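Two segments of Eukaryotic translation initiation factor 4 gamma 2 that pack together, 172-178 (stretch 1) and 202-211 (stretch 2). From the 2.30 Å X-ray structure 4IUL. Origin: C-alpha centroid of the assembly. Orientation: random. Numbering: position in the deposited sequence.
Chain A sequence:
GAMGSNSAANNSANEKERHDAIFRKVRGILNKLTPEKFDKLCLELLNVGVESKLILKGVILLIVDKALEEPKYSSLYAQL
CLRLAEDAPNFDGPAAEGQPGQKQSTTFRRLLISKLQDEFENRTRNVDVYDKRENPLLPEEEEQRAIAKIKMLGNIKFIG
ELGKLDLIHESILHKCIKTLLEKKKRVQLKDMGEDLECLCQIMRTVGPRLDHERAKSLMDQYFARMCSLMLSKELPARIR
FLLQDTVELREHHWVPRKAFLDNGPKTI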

# COMPACT_ATOMS: atom_id res chain seq x y z
N ILE A 172 -7.29 -3.43 6.40
CA ILE A 172 -5.84 -3.32 6.33
C ILE A 172 -5.36 -1.88 6.52
O ILE A 172 -4.26 -1.65 7.02
CB ILE A 172 -5.27 -3.89 4.99
CG1 ILE A 172 -3.77 -4.17 5.15
CG2 ILE A 172 -5.48 -2.92 3.87
CD1 ILE A 172 -3.14 -4.89 3.97
N LEU A 173 -6.18 -0.92 6.12
CA LEU A 173 -5.82 0.48 6.29
C LEU A 173 -5.77 0.80 7.79
O LEU A 173 -4.82 1.42 8.26
CB LEU A 173 -6.83 1.39 5.59
CG LEU A 173 -6.76 1.42 4.06
CD1 LEU A 173 -7.96 2.17 3.53
CD2 LEU A 173 -5.47 2.08 3.60
N HIS A 174 -6.77 0.36 8.55
CA HIS A 174 -6.78 0.60 10.00
C HIS A 174 -5.57 -0.10 10.63
O HIS A 174 -5.00 0.38 11.61
CB HIS A 174 -8.08 0.08 10.64
CG HIS A 174 -9.25 0.99 10.46
ND1 HIS A 174 -9.39 2.18 11.15
CD2 HIS A 174 -10.32 0.93 9.62
CE1 HIS A 174 -10.48 2.80 10.74
NE2 HIS A 174 -11.06 2.07 9.81
N LYS A 175 -5.18 -1.24 10.06
CA LYS A 175 -4.05 -1.99 10.58
C LYS A 175 -2.74 -1.22 10.36
O LYS A 175 -1.82 -1.31 11.17
CB LYS A 175 -3.98 -3.37 9.91
CG LYS A 175 -3.64 -4.49 10.86
CD LYS A 175 -4.00 -5.85 10.27
CE LYS A 175 -5.50 -5.99 10.10
NZ LYS A 175 -5.88 -7.29 9.48
N CYS A 176 -2.67 -0.46 9.27
CA CYS A 176 -1.49 0.34 8.98
C CYS A 176 -1.44 1.50 9.99
O CYS A 176 -0.41 1.77 10.60
CB CYS A 176 -1.56 0.90 7.55
SG CYS A 176 -1.26 -0.30 6.22
N ILE A 177 -2.57 2.18 10.15
CA ILE A 177 -2.67 3.31 11.07
C ILE A 177 -2.30 2.91 12.50
O ILE A 177 -1.60 3.64 13.19
CB ILE A 177 -4.10 3.90 11.09
CG1 ILE A 177 -4.39 4.58 9.75
CG2 ILE A 177 -4.25 4.89 12.26
CD1 ILE A 177 -5.77 5.18 9.65
N LYS A 178 -2.77 1.75 12.92
CA LYS A 178 -2.50 1.26 14.27
C LYS A 178 -1.02 1.03 14.54
O LYS A 178 -0.54 1.36 15.63
CB LYS A 178 -3.27 -0.04 14.53
CG LYS A 178 -3.03 -0.61 15.92
CD LYS A 178 -3.96 -1.78 16.24
CE LYS A 178 -3.75 -2.25 17.68
NZ LYS A 178 -4.62 -3.39 18.03
N ILE A 202 -1.14 9.04 4.82
CA ILE A 202 -2.26 8.10 4.73
C ILE A 202 -3.56 8.78 5.11
O ILE A 202 -4.56 8.66 4.41
CB ILE A 202 -2.04 6.89 5.69
CG1 ILE A 202 -1.17 5.84 5.01
CG2 ILE A 202 -3.38 6.30 6.12
CD1 ILE A 202 -1.80 5.26 3.75
N MET A 203 -3.53 9.50 6.23
CA MET A 203 -4.71 10.19 6.72
C MET A 203 -5.30 11.17 5.69
O MET A 203 -6.52 11.26 5.55
CB MET A 203 -4.36 10.92 8.02
CG MET A 203 -5.48 10.95 9.05
SD MET A 203 -5.95 9.32 9.70
CE MET A 203 -7.47 9.12 8.92
N ARG A 204 -4.44 11.90 4.96
CA ARG A 204 -4.93 12.84 3.95
C ARG A 204 -5.43 12.13 2.70
O ARG A 204 -6.26 12.67 1.97
CB ARG A 204 -3.84 13.84 3.53
CG ARG A 204 -3.36 14.76 4.64
CD ARG A 204 -2.42 15.83 4.10
NE ARG A 204 -3.14 16.90 3.40
CZ ARG A 204 -3.80 17.88 4.02
NH1 ARG A 204 -3.83 17.93 5.34
NH2 ARG A 204 -4.43 18.80 3.31
N THR A 205 -4.93 10.92 2.48
CA THR A 205 -5.29 10.11 1.32
C THR A 205 -6.55 9.27 1.51
O THR A 205 -7.43 9.24 0.64
CB THR A 205 -4.14 9.13 0.95
OG1 THR A 205 -2.92 9.85 0.73
CG2 THR A 205 -4.49 8.36 -0.32
N VAL A 206 -6.64 8.59 2.65
CA VAL A 206 -7.77 7.71 2.95
C VAL A 206 -8.71 8.17 4.07
O VAL A 206 -9.85 7.71 4.16
CB VAL A 206 -7.22 6.30 3.29
CG1 VAL A 206 -8.23 5.49 4.05
CG2 VAL A 206 -6.85 5.59 2.01
N GLY A 207 -8.24 9.08 4.91
CA GLY A 207 -9.03 9.57 6.03
C GLY A 207 -10.51 9.82 5.80
O GLY A 207 -11.34 9.29 6.53
N PRO A 208 -10.88 10.63 4.80
CA PRO A 208 -12.29 10.93 4.51
C PRO A 208 -13.19 9.71 4.28
O PRO A 208 -14.31 9.67 4.80
CB PRO A 208 -12.20 11.84 3.28
CG PRO A 208 -10.89 12.52 3.46
CD PRO A 208 -9.99 11.39 3.90
N ARG A 209 -12.73 8.73 3.51
CA ARG A 209 -13.56 7.55 3.24
C ARG A 209 -13.69 6.60 4.44
O ARG A 209 -14.65 5.85 4.55
CB ARG A 209 -13.02 6.76 2.04
CG ARG A 209 -11.76 5.94 2.29
CD ARG A 209 -11.71 4.71 1.38
NE ARG A 209 -11.79 5.07 -0.04
CZ ARG A 209 -12.39 4.33 -0.97
NH1 ARG A 209 -12.96 3.18 -0.66
NH2 ARG A 209 -12.42 4.76 -2.23
N LEU A 210 -12.72 6.64 5.35
CA LEU A 210 -12.73 5.77 6.52
C LEU A 210 -13.58 6.34 7.66
O LEU A 210 -14.16 5.59 8.45
CB LEU A 210 -11.30 5.57 7.02
CG LEU A 210 -10.57 4.23 6.88
CD1 LEU A 210 -10.63 3.70 5.46
CD2 LEU A 210 -9.12 4.45 7.32
N ASP A 211 -13.65 7.66 7.71
CA ASP A 211 -14.35 8.37 8.78
C ASP A 211 -15.87 8.46 8.68
O ASP A 211 -16.43 9.57 8.63
CB ASP A 211 -13.74 9.77 8.91
CG ASP A 211 -13.91 10.36 10.29
OD1 ASP A 211 -14.22 9.60 11.24
OD2 ASP A 211 -13.71 11.59 10.44
O HOH W 1 -13.22 2.93 8.59

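The centre of this contact is L173, which sets its CA-to-CB bond toward the second helix and has more of its surface covered by the other stretch than any other residue here. With chi1 in the m well and chi2 in t, its CD1 methyl reaches two partners one helical turn apart: L173 CD1 lies 3.4 Å from V206 CG1 and 3.6 Å from L210 CD1. Leucine suits this place because its branch point stands one carbon out from CB, so that its methyls can bridge the space between two helices whose axes come no closer than 11.5 Å. V206 is the shorter partner. Its beta-branched side chain offers a methyl close to its own backbone, and here the CA atoms of L173 and V206 are 8.2 Å apart.

One turn along the first helix, I177 extends the apolar surface. I177 CD1 lies 4.1 Å from M203 SD and 4.1 Å from L210 CD2, and the closest approach to I202 is I177 CG1 to I202 CG2, also 4.1 Å. Isoleucine, wholly apolar, suits both buried places: its CG1 arm lets I177 reach across although its CA-to-CB bond points sideways, while I202, whose bond points toward the first helix, meets it with the CG2 methyl near its own backbone. The long, flexible methionine brings its sulfur to isoleucine although its own CA-to-CB bond is directed sideways. Because the helices run at 133° to one another, nearer antiparallel than parallel, I177 pairs with the earlier residue I202, while H174 pairs with the later L210.

L210 links the apolar centre to the polar edge. Besides meeting L173 and I177, it places CD2 over one face of the H174 ring, 4.2 Å from the ring centroid and 20° off the ring normal, a CH-pi contact. The imidazole of histidine suits such a position, since its face can receive a methyl while its two nitrogens meet polar partners in the ring plane. The closest atoms of the pair are H174 NE2 and L210 CG, at 3.7 Å.

No direct hydrogen bond joins the two stretches; a water makes the polar link. It lies 2.6 Å from H174 NE2 and donates a hydrogen bond to L210 O, with 2.8 Å between the water oxygen and that carbonyl oxygen. Thus H174 meets the side chain of L210 with its ring face and the backbone of the same residue through water, while H174 ND1 is hydrogen-bonded elsewhere in the structure.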